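Local coordinates for acyl-CoA thioesterase II (PDB 4R9Z), which probably hydrolyses fatty acyl-CoA thioesters to free fatty acid and coenzyme A, at residues E165-T168 and V169-R173. Sequence-based numbering, arbitrary orientation.
Sequences ETET and VPPAR
E167 reaches across the turn to R173 and takes the backbone N-H of that residue on its carboxylate: R173 N donates to E167 OE2 over 2.9 Å, with an angle of 152° at the hydrogen. The oxygen receives it on its anti lone pair, the one facing away from OE1. Glutamate suits the place because its stem is long enough to span the gap: CG sits between the backbone N and the carbonyl carbon (chi1 70°), and the chain then runs extended, passing A172 CA at 3.5 Å from E167 CG. The same OE2 also rests against the aliphatic start of the arginine, 3.5 Å from R173 CB.

The charged groups themselves do not pair in this way. The E167 carboxylate and the R173 guanidinium stand almost perpendicular, their planes 87° apart. E165 OE2 lies over one face of the guanidinium, 4.2 Å from R173 NH2, where opposite charges may attract but no N-H points at the oxygen; E165 is also poorly ordered. R173 NH2 instead has a salt bridge with D239.

All this belongs to the surface loop joining strand 159-163 to strand 176-180, at the edge of the second hot-dog domain of a double hot-dog thioesterase; here P170 packs on Y122 of the second subunit. The chain reverses through V169-P170-P171-A172, a type VIa beta turn in which A172 N bonds to V169 O at 2.9 Å. The cis peptide before P171, which proline tolerates better than other residues, defines this turn.

Carbonyl oxygens line the inside of the bend. A172 CA lies 3.4 Å from E167 O, a weak and strongly bent C-H...O contact. Alanine's small methyl group faces both carbonyl oxygens, with A172 CB 3.5 Å from E167 O and 3.8 Å from T168 O.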
ATOM      1  N   GLU B 165     -14.122   6.643  21.094  1.00 74.66           N
ATOM      2  CA  GLU B 165     -13.201   6.624  22.220  1.00 67.67           C
ATOM      3  C   GLU B 165     -11.834   7.129  21.782  1.00 65.12           C
ATOM      4  O   GLU B 165     -11.470   7.023  20.612  1.00 65.13           O
ATOM      5  CB  GLU B 165     -13.135   5.211  22.807  1.00 63.50           C
ATOM      6  CG  GLU B 165     -12.506   4.176  21.899  1.00 73.18           C
ATOM      7  CD  GLU B 165     -12.542   2.784  22.500  1.00 82.17           C
ATOM      8  OE1 GLU B 165     -13.322   2.567  23.454  1.00 80.90           O
ATOM      9  OE2 GLU B 165     -11.810   1.901  22.007  1.00 86.46           O
ATOM     10  N   THR B 166     -11.079   7.683  22.725  1.00 65.78           N
ATOM     11  CA  THR B 166      -9.835   8.357  22.380  1.00 48.20           C
ATOM     12  C   THR B 166      -8.650   8.038  23.279  1.00 47.55           C
ATOM     13  O   THR B 166      -8.760   8.011  24.504  1.00 55.52           O
ATOM     14  CB  THR B 166     -10.039   9.886  22.383  1.00 46.46           C
ATOM     15  OG1 THR B 166     -11.089  10.227  21.470  1.00 62.37           O
ATOM     16  CG2 THR B 166      -8.765  10.612  21.978  1.00 39.92           C
ATOM     17  N   GLU B 167      -7.517   7.784  22.640  1.00 48.14           N
ATOM     18  CA  GLU B 167      -6.234   7.753  23.314  1.00 39.50           C
ATOM     19  C   GLU B 167      -5.241   8.474  22.405  1.00 39.23           C
ATOM     20  O   GLU B 167      -5.360   8.413  21.182  1.00 48.86           O
ATOM     21  CB  GLU B 167      -5.810   6.312  23.605  1.00 39.49           C
ATOM     22  CG  GLU B 167      -5.444   5.515  22.375  1.00 40.60           C
ATOM     23  CD  GLU B 167      -5.091   4.078  22.691  1.00 48.04           C
ATOM     24  OE1 GLU B 167      -5.144   3.703  23.880  1.00 54.81           O
ATOM     25  OE2 GLU B 167      -4.748   3.327  21.752  1.00 46.56           O
ATOM     26  N   THR B 168      -4.286   9.184  22.996  1.00 35.50           N
ATOM     27  CA  THR B 168      -3.305   9.931  22.210  1.00 33.30           C
ATOM     28  C   THR B 168      -1.908   9.313  22.239  1.00 31.48           C
ATOM     29  O   THR B 168      -1.061   9.642  21.414  1.00 36.46           O
ATOM     30  CB  THR B 168      -3.216  11.388  22.675  1.00 36.50           C
ATOM     31  OG1 THR B 168      -2.715  11.434  24.017  1.00 32.20           O
ATOM     32  CG2 THR B 168      -4.590  12.034  22.618  1.00 29.84           C
ATOM     33  N   VAL B 169      -1.667   8.427  23.196  1.00 35.61           N
ATOM     34  CA  VAL B 169      -0.380   7.762  23.291  1.00 34.62           C
ATOM     35  C   VAL B 169      -0.414   6.655  22.251  1.00 33.53           C
ATOM     36  O   VAL B 169      -1.393   5.914  22.183  1.00 30.31           O
ATOM     37  CB  VAL B 169      -0.117   7.185  24.707  1.00 28.76           C
ATOM     38  CG1 VAL B 169       1.080   6.250  24.697  1.00 22.96           C
ATOM     39  CG2 VAL B 169       0.099   8.300  25.711  1.00 25.57           C
ATOM     40  N   PRO B 170       0.638   6.554  21.421  1.00 40.08           N
ATOM     41  CA  PRO B 170       0.684   5.585  20.318  1.00 30.49           C
ATOM     42  C   PRO B 170       0.388   4.165  20.790  1.00 34.39           C
ATOM     43  O   PRO B 170       0.821   3.809  21.887  1.00 32.89           O
ATOM     44  CB  PRO B 170       2.121   5.712  19.812  1.00 21.85           C
ATOM     45  CG  PRO B 170       2.476   7.135  20.108  1.00 27.38           C
ATOM     46  CD  PRO B 170       1.831   7.423  21.437  1.00 31.86           C
ATOM     47  N   PRO B 171      -0.326   3.357  19.978  1.00 38.77           N
ATOM     48  CA  PRO B 171      -0.808   3.574  18.602  1.00 35.39           C
ATOM     49  C   PRO B 171      -1.959   4.582  18.443  1.00 31.54           C
ATOM     50  O   PRO B 171      -2.415   4.791  17.319  1.00 32.39           O
ATOM     51  CB  PRO B 171      -1.267   2.176  18.172  1.00 34.42           C
ATOM     52  CG  PRO B 171      -1.637   1.496  19.420  1.00 27.08           C
ATOM     53  CD  PRO B 171      -0.736   2.038  20.495  1.00 29.11           C
ATOM     54  N   ALA B 172      -2.442   5.147  19.546  1.00 30.34           N
ATOM     55  CA  ALA B 172      -3.465   6.196  19.518  1.00 31.97           C
ATOM     56  C   ALA B 172      -4.756   5.784  18.807  1.00 36.13           C
ATOM     57  O   ALA B 172      -5.232   6.497  17.934  1.00 35.99           O
ATOM     58  CB  ALA B 172      -2.899   7.464  18.873  1.00 24.05           C
ATOM     59  N   ARG B 173      -5.329   4.647  19.185  1.00 35.11           N
ATOM     60  CA  ARG B 173      -6.599   4.221  18.602  1.00 39.75           C
ATOM     61  C   ARG B 173      -7.717   5.243  18.806  1.00 47.74           C
ATOM     62  O   ARG B 173      -8.053   5.590  19.939  1.00 50.92           O
ATOM     63  CB  ARG B 173      -7.042   2.884  19.191  1.00 32.28           C
ATOM     64  CG  ARG B 173      -6.259   1.689  18.716  1.00 39.79           C
ATOM     65  CD  ARG B 173      -6.951   0.418  19.164  1.00 63.39           C
ATOM     66  NE  ARG B 173      -8.313   0.335  18.644  1.00 68.72           N
ATOM     67  CZ  ARG B 173      -9.300  -0.337  19.230  1.00 74.89           C
ATOM     68  NH1 ARG B 173      -9.080  -0.981  20.370  1.00 70.93           N
ATOM     69  NH2 ARG B 173     -10.508  -0.359  18.681  1.00 62.06           N
TER